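Local structure of putative uncharacterized protein (Campylobacter jejuni, 5TPU) at residues R52-L64 and L115-R127. The protein is of unknown function but belongs to the WxcM-like family of the cupin clan, a beta-rich protein modelled as a dimer with thymidine-5'-diphosphate bound. The protein carries 3 engineered substitutions. Residues are numbered along the deposited sequence; the frame is centred on the assembly and turned at random.
Sequences RGAHAHKNLEQVL and LASDFYDAAAYIR. Engineered in segment 115-127: Ala122 (natural residue Glu), Ala123 (natural residue Lys), Ala124 (natural residue Glu). With TYD (thymidine-5'-diphosphate), chain E.
Two histidines approach the Tyr125 ring from the same side, one edge-on over its centre, the other obliquely toward its rim, and Tyr125 carries the cluster to the nucleotide pocket of this cupin-type beta fold. His57 is edge-to-face, CE1 over the ring centre, planes at 71°. His55 crosses at only 36°, its CD2 3.4 Å from Tyr125 CD2. With chi1 at 60°, His55 CG sits between its backbone N and carbonyl carbon, and ND1 donates to Gly53 O, which fixes the ring's rotation. His57 is held less ideally: ND1 reaches O of the engineered Ala124 at 3.3 Å, from above the carbonyl plane.

Backbone pairing joins the segments twice: beside the cluster, Ala56 and Ile126 exchange two hydrogen bonds as a single antiparallel bridge; further along, Val63 and Leu115 form a hydrogen-bonded pair joining strands 62-68 and 111-116. Where the latter strand ends, Ser117 N donates to Glu61 O (2.7 Å) and its OG accepts from Glu61 N (2.7 Å), so one residue grips both polar backbone atoms of Glu61.

Thymidine-5'-diphosphate contacts both segments. Tyr120 lays a ring face against the base, Arg52 NH1 binds O1A, and Arg127 NH1 donates to O3B at 2.9 Å; Arg21 of the second subunit also bonds the ligand. A water links Arg127 NH1 to Ala54 O, and Tyr125 OH donates to the ligand's O2A at a very short 2.5 Å.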
loop_
_atom_site.group_PDB
_atom_site.type_symbol
_atom_site.label_atom_id
_atom_site.label_comp_id
_atom_site.label_asym_id
_atom_site.label_seq_id
_atom_site.Cartn_x
_atom_site.Cartn_y
_atom_site.Cartn_z
ATOM N N ARG A 52 -17.081 3.562 -8.812
ATOM C CA ARG A 52 -16.262 4.701 -9.096
ATOM C C ARG A 52 -16.518 5.143 -10.523
ATOM O O ARG A 52 -17.207 4.469 -11.292
ATOM C CB ARG A 52 -14.827 4.346 -8.867
ATOM C CG ARG A 52 -14.685 3.683 -7.519
ATOM C CD ARG A 52 -13.283 3.819 -7.002
ATOM N NE ARG A 52 -12.982 5.163 -6.556
ATOM C CZ ARG A 52 -13.316 5.676 -5.383
ATOM N NH1 ARG A 52 -12.920 6.910 -5.089
ATOM N NH2 ARG A 52 -14.016 4.967 -4.515
ATOM N N GLY A 53 -16.007 6.309 -10.873
ATOM C CA GLY A 53 -16.240 6.814 -12.235
ATOM C C GLY A 53 -15.239 6.240 -13.221
ATOM O O GLY A 53 -14.104 6.009 -12.885
ATOM N N ALA A 54 -15.690 6.009 -14.447
ATOM C CA ALA A 54 -14.832 5.655 -15.575
ATOM C C ALA A 54 -14.019 6.840 -16.030
ATOM O O ALA A 54 -14.523 7.932 -16.180
ATOM C CB ALA A 54 -15.679 5.165 -16.739
ATOM N N HIS A 55 -12.750 6.615 -16.271
ATOM C CA HIS A 55 -11.895 7.650 -16.826
ATOM C C HIS A 55 -10.655 6.988 -17.344
ATOM O O HIS A 55 -10.437 5.796 -17.077
ATOM C CB HIS A 55 -11.530 8.665 -15.754
ATOM C CG HIS A 55 -10.801 8.064 -14.595
ATOM N ND1 HIS A 55 -11.447 7.461 -13.540
ATOM C CD2 HIS A 55 -9.477 7.954 -14.337
ATOM C CE1 HIS A 55 -10.555 6.995 -12.683
ATOM N NE2 HIS A 55 -9.353 7.298 -13.137
ATOM N N ALA A 56 -9.812 7.752 -18.046
ATOM C CA ALA A 56 -8.512 7.259 -18.424
ATOM C C ALA A 56 -7.485 8.169 -17.873
ATOM O O ALA A 56 -7.820 9.234 -17.339
ATOM C CB ALA A 56 -8.347 7.180 -19.933
ATOM N N HIS A 57 -6.252 7.681 -17.970
ATOM C CA HIS A 57 -5.061 8.475 -17.859
ATOM C C HIS A 57 -4.237 8.294 -19.115
ATOM O O HIS A 57 -4.416 7.301 -19.827
ATOM C CB HIS A 57 -4.271 7.988 -16.653
ATOM C CG HIS A 57 -5.020 8.185 -15.374
ATOM N ND1 HIS A 57 -5.261 9.433 -14.849
ATOM C CD2 HIS A 57 -5.648 7.304 -14.564
ATOM C CE1 HIS A 57 -5.984 9.311 -13.755
ATOM N NE2 HIS A 57 -6.202 8.024 -13.540
ATOM N N LYS A 58 -3.332 9.235 -19.344
ATOM C CA LYS A 58 -2.301 9.107 -20.363
ATOM C C LYS A 58 -1.049 8.391 -19.858
ATOM O O LYS A 58 -0.878 7.208 -20.157
ATOM C CB LYS A 58 -1.962 10.479 -20.961
ATOM C CG LYS A 58 -1.535 10.369 -22.419
ATOM C CD LYS A 58 -1.016 11.677 -22.991
ATOM C CE LYS A 58 -1.262 11.733 -24.491
ATOM N NZ LYS A 58 -0.660 12.939 -25.127
ATOM N N ASN A 59 -0.196 9.063 -19.091
ATOM C CA ASN A 59 1.106 8.485 -18.736
ATOM C C ASN A 59 1.183 7.728 -17.419
ATOM O O ASN A 59 2.151 7.009 -17.146
ATOM C CB ASN A 59 2.179 9.559 -18.740
ATOM C CG ASN A 59 2.909 9.605 -20.067
ATOM O OD1 ASN A 59 4.105 9.298 -20.160
ATOM N ND2 ASN A 59 2.154 9.881 -21.119
ATOM N N LEU A 60 0.136 7.873 -16.624
ATOM C CA LEU A 60 0.125 7.285 -15.296
ATOM C C LEU A 60 0.010 5.767 -15.391
ATOM O O LEU A 60 -0.901 5.201 -16.049
ATOM C CB LEU A 60 -1.033 7.875 -14.485
ATOM C CG LEU A 60 -1.238 7.298 -13.071
ATOM C CD1 LEU A 60 -0.062 7.651 -12.193
ATOM C CD2 LEU A 60 -2.574 7.783 -12.497
ATOM N N GLU A 61 0.940 5.129 -14.699
ATOM C CA GLU A 61 0.871 3.697 -14.447
ATOM C C GLU A 61 0.544 3.403 -13.002
ATOM O O GLU A 61 0.965 4.158 -12.105
ATOM C CB GLU A 61 2.214 3.082 -14.748
ATOM C CG GLU A 61 2.617 3.264 -16.214
ATOM C CD GLU A 61 4.014 2.743 -16.437
ATOM O OE1 GLU A 61 4.233 1.512 -16.587
ATOM O OE2 GLU A 61 4.897 3.598 -16.395
ATOM N N GLN A 62 -0.164 2.294 -12.797
ATOM C CA GLN A 62 -0.551 1.835 -11.464
ATOM C C GLN A 62 -0.449 0.323 -11.268
ATOM O O GLN A 62 -0.574 -0.463 -12.209
ATOM C CB GLN A 62 -1.997 2.246 -11.161
ATOM C CG GLN A 62 -2.277 3.744 -11.118
ATOM C CD GLN A 62 -3.737 4.027 -11.445
ATOM O OE1 GLN A 62 -4.226 3.672 -12.523
ATOM N NE2 GLN A 62 -4.444 4.590 -10.504
ATOM N N VAL A 63 -0.294 -0.094 -10.017
ATOM C CA VAL A 63 -0.595 -1.477 -9.654
ATOM C C VAL A 63 -1.658 -1.512 -8.591
ATOM O O VAL A 63 -1.480 -0.889 -7.554
ATOM C CB VAL A 63 0.658 -2.209 -9.184
ATOM C CG1 VAL A 63 0.292 -3.547 -8.552
ATOM C CG2 VAL A 63 1.599 -2.362 -10.357
ATOM N N LEU A 64 -2.736 -2.239 -8.861
ATOM C CA LEU A 64 -3.904 -2.362 -7.964
ATOM C C LEU A 64 -3.856 -3.666 -7.200
ATOM O O LEU A 64 -3.740 -4.718 -7.839
ATOM C CB LEU A 64 -5.220 -2.333 -8.763
ATOM C CG LEU A 64 -5.780 -0.947 -9.131
ATOM C CD1 LEU A 64 -4.750 -0.131 -9.893
ATOM C CD2 LEU A 64 -7.046 -1.094 -9.939
ATOM N N LEU A 115 -0.528 1.445 -6.077
ATOM C CA LEU A 115 0.828 1.962 -6.219
ATOM C C LEU A 115 0.815 2.748 -7.529
ATOM O O LEU A 115 0.380 2.229 -8.554
ATOM C CB LEU A 115 1.815 0.795 -6.292
ATOM C CG LEU A 115 2.362 0.135 -4.991
ATOM C CD1 LEU A 115 1.463 0.153 -3.768
ATOM C CD2 LEU A 115 2.846 -1.303 -5.193
ATOM N N ALA A 116 1.214 4.015 -7.511
ATOM C CA ALA A 116 1.150 4.858 -8.714
ATOM C C ALA A 116 2.509 5.380 -9.172
ATOM O O ALA A 116 3.356 5.756 -8.354
ATOM C CB ALA A 116 0.236 6.014 -8.436
ATOM N N SER A 117 2.730 5.407 -10.482
ATOM C CA SER A 117 3.990 5.904 -11.033
ATOM C C SER A 117 4.202 7.417 -10.905
ATOM O O SER A 117 5.286 7.907 -11.173
ATOM C CB SER A 117 4.029 5.579 -12.511
ATOM O OG SER A 117 2.967 6.216 -13.206
ATOM N N ASP A 118 3.166 8.175 -10.561
ATOM C CA ASP A 118 3.314 9.619 -10.531
ATOM C C ASP A 118 2.337 10.218 -9.534
ATOM O O ASP A 118 1.383 9.539 -9.049
ATOM C CB ASP A 118 3.137 10.181 -11.954
ATOM C CG ASP A 118 3.739 11.609 -12.142
ATOM O OD1 ASP A 118 4.497 12.152 -11.312
ATOM O OD2 ASP A 118 3.372 12.219 -13.145
ATOM N N PHE A 119 2.597 11.480 -9.217
ATOM C CA PHE A 119 1.852 12.208 -8.214
ATOM C C PHE A 119 0.424 12.487 -8.671
ATOM O O PHE A 119 0.158 12.469 -9.854
ATOM C CB PHE A 119 2.564 13.520 -7.949
ATOM C CG PHE A 119 3.957 13.350 -7.420
ATOM C CD1 PHE A 119 4.166 13.066 -6.085
ATOM C CD2 PHE A 119 5.064 13.517 -8.251
ATOM C CE1 PHE A 119 5.460 12.906 -5.603
ATOM C CE2 PHE A 119 6.351 13.385 -7.766
ATOM C CZ PHE A 119 6.554 13.090 -6.436
ATOM N N TYR A 120 -0.491 12.720 -7.733
ATOM C CA TYR A 120 -1.899 12.962 -8.043
ATOM C C TYR A 120 -2.034 14.251 -8.832
ATOM O O TYR A 120 -1.377 15.230 -8.499
ATOM C CB TYR A 120 -2.734 13.163 -6.781
ATOM C CG TYR A 120 -4.163 13.623 -7.059
ATOM C CD1 TYR A 120 -5.080 12.767 -7.637
ATOM C CD2 TYR A 120 -4.584 14.901 -6.725
ATOM C CE1 TYR A 120 -6.383 13.167 -7.913
ATOM C CE2 TYR A 120 -5.873 15.320 -6.994
ATOM C CZ TYR A 120 -6.777 14.468 -7.591
ATOM O OH TYR A 120 -8.079 14.887 -7.847
ATOM N N ASP A 121 -2.928 14.248 -9.825
ATOM C CA ASP A 121 -3.186 15.422 -10.667
ATOM C C ASP A 121 -4.579 15.289 -11.312
ATOM O O ASP A 121 -4.813 14.443 -12.199
ATOM C CB ASP A 121 -2.043 15.584 -11.683
ATOM C CG ASP A 121 -2.330 16.648 -12.746
ATOM O OD1 ASP A 121 -3.196 17.528 -12.531
ATOM O OD2 ASP A 121 -1.689 16.562 -13.820
ATOM N N ALA A 122 -5.519 16.106 -10.822
ATOM C CA ALA A 122 -6.917 16.005 -11.259
ATOM C C ALA A 122 -7.022 16.286 -12.747
ATOM O O ALA A 122 -7.963 15.828 -13.376
ATOM C CB ALA A 122 -7.843 16.949 -10.484
ATOM N N ALA A 123 -6.057 17.013 -13.303
ATOM C CA ALA A 123 -6.111 17.418 -14.712
ATOM C C ALA A 123 -5.785 16.268 -15.653
ATOM O O ALA A 123 -6.174 16.290 -16.821
ATOM C CB ALA A 123 -5.157 18.591 -14.968
ATOM N N ALA A 124 -5.080 15.271 -15.121
ATOM C CA ALA A 124 -4.776 14.061 -15.843
ATOM C C ALA A 124 -5.941 13.093 -15.959
ATOM O O ALA A 124 -5.845 12.111 -16.679
ATOM C CB ALA A 124 -3.588 13.392 -15.193
ATOM N N TYR A 125 -7.079 13.335 -15.319
ATOM C CA TYR A 125 -8.192 12.417 -15.521
ATOM C C TYR A 125 -8.883 12.761 -16.818
ATOM O O TYR A 125 -9.317 13.879 -17.020
ATOM C CB TYR A 125 -9.216 12.488 -14.403
ATOM C CG TYR A 125 -8.831 11.883 -13.084
ATOM C CD1 TYR A 125 -7.765 12.380 -12.330
ATOM C CD2 TYR A 125 -9.611 10.875 -12.532
ATOM C CE1 TYR A 125 -7.467 11.850 -11.076
ATOM C CE2 TYR A 125 -9.300 10.311 -11.296
ATOM C CZ TYR A 125 -8.240 10.809 -10.569
ATOM O OH TYR A 125 -7.993 10.253 -9.340
ATOM N N ILE A 126 -9.032 11.786 -17.688
ATOM C CA ILE A 126 -9.834 11.967 -18.865
ATOM C C ILE A 126 -11.185 11.280 -18.658
ATOM O O ILE A 126 -11.304 10.070 -18.702
ATOM C CB ILE A 126 -9.149 11.318 -20.099
ATOM C CG1 ILE A 126 -7.724 11.846 -20.282
ATOM C CG2 ILE A 126 -10.012 11.449 -21.351
ATOM C CD1 ILE A 126 -6.841 10.868 -21.028
ATOM N N ARG A 127 -12.204 12.098 -18.534
ATOM C CA ARG A 127 -13.547 11.663 -18.280
ATOM C C ARG A 127 -14.401 11.538 -19.508
ATOM O O ARG A 127 -15.365 10.815 -19.464
ATOM C CB ARG A 127 -14.169 12.642 -17.306
ATOM C CG ARG A 127 -13.247 12.743 -16.112
ATOM C CD ARG A 127 -14.010 13.072 -14.871
ATOM N NE ARG A 127 -13.075 13.433 -13.823
ATOM C CZ ARG A 127 -12.780 12.706 -12.743
ATOM N NH1 ARG A 127 -13.322 11.490 -12.529
ATOM N NH2 ARG A 127 -11.889 13.211 -11.880
HETATM P PA TYD E . -11.047 9.435 -7.612
HETATM O O1A TYD E . -12.205 8.522 -7.331
HETATM O O2A TYD E . -9.748 8.977 -8.163
HETATM O O3A TYD E . -11.425 10.695 -8.527
HETATM P PB TYD E . -12.907 11.283 -8.805
HETATM O O1B TYD E . -12.540 12.730 -9.175
HETATM O O2B TYD E . -13.617 11.205 -7.487
HETATM O O3B TYD E . -13.457 10.384 -9.865
HETATM O "O5'" TYD E . -10.524 9.936 -6.214
HETATM C "C5'" TYD E . -11.420 10.113 -5.121
HETATM C "C4'" TYD E . -11.079 11.394 -4.410
HETATM O "O4'" TYD E . -9.724 11.438 -3.955
HETATM C "C3'" TYD E . -11.227 12.559 -5.341
HETATM O "O3'" TYD E . -11.985 13.519 -4.581
HETATM C "C2'" TYD E . -9.790 12.920 -5.759
HETATM C "C1'" TYD E . -9.013 12.471 -4.549
HETATM N N1 TYD E . -7.722 11.879 -4.766
HETATM C C2 TYD E . -6.611 12.412 -4.074
HETATM O O2 TYD E . -6.763 13.389 -3.288
HETATM N N3 TYD E . -5.396 11.871 -4.246
HETATM C C4 TYD E . -5.182 10.804 -5.046
HETATM O O4 TYD E . -4.030 10.329 -5.154
HETATM C C5 TYD E . -6.339 10.225 -5.746
HETATM C C5M TYD E . -6.220 9.050 -6.650
HETATM C C6 TYD E . -7.590 10.788 -5.556
HETATM O O HOH W 1 -14.870 9.375 -13.925
HETATM O O HOH W 2 -16.591 9.218 -17.353
#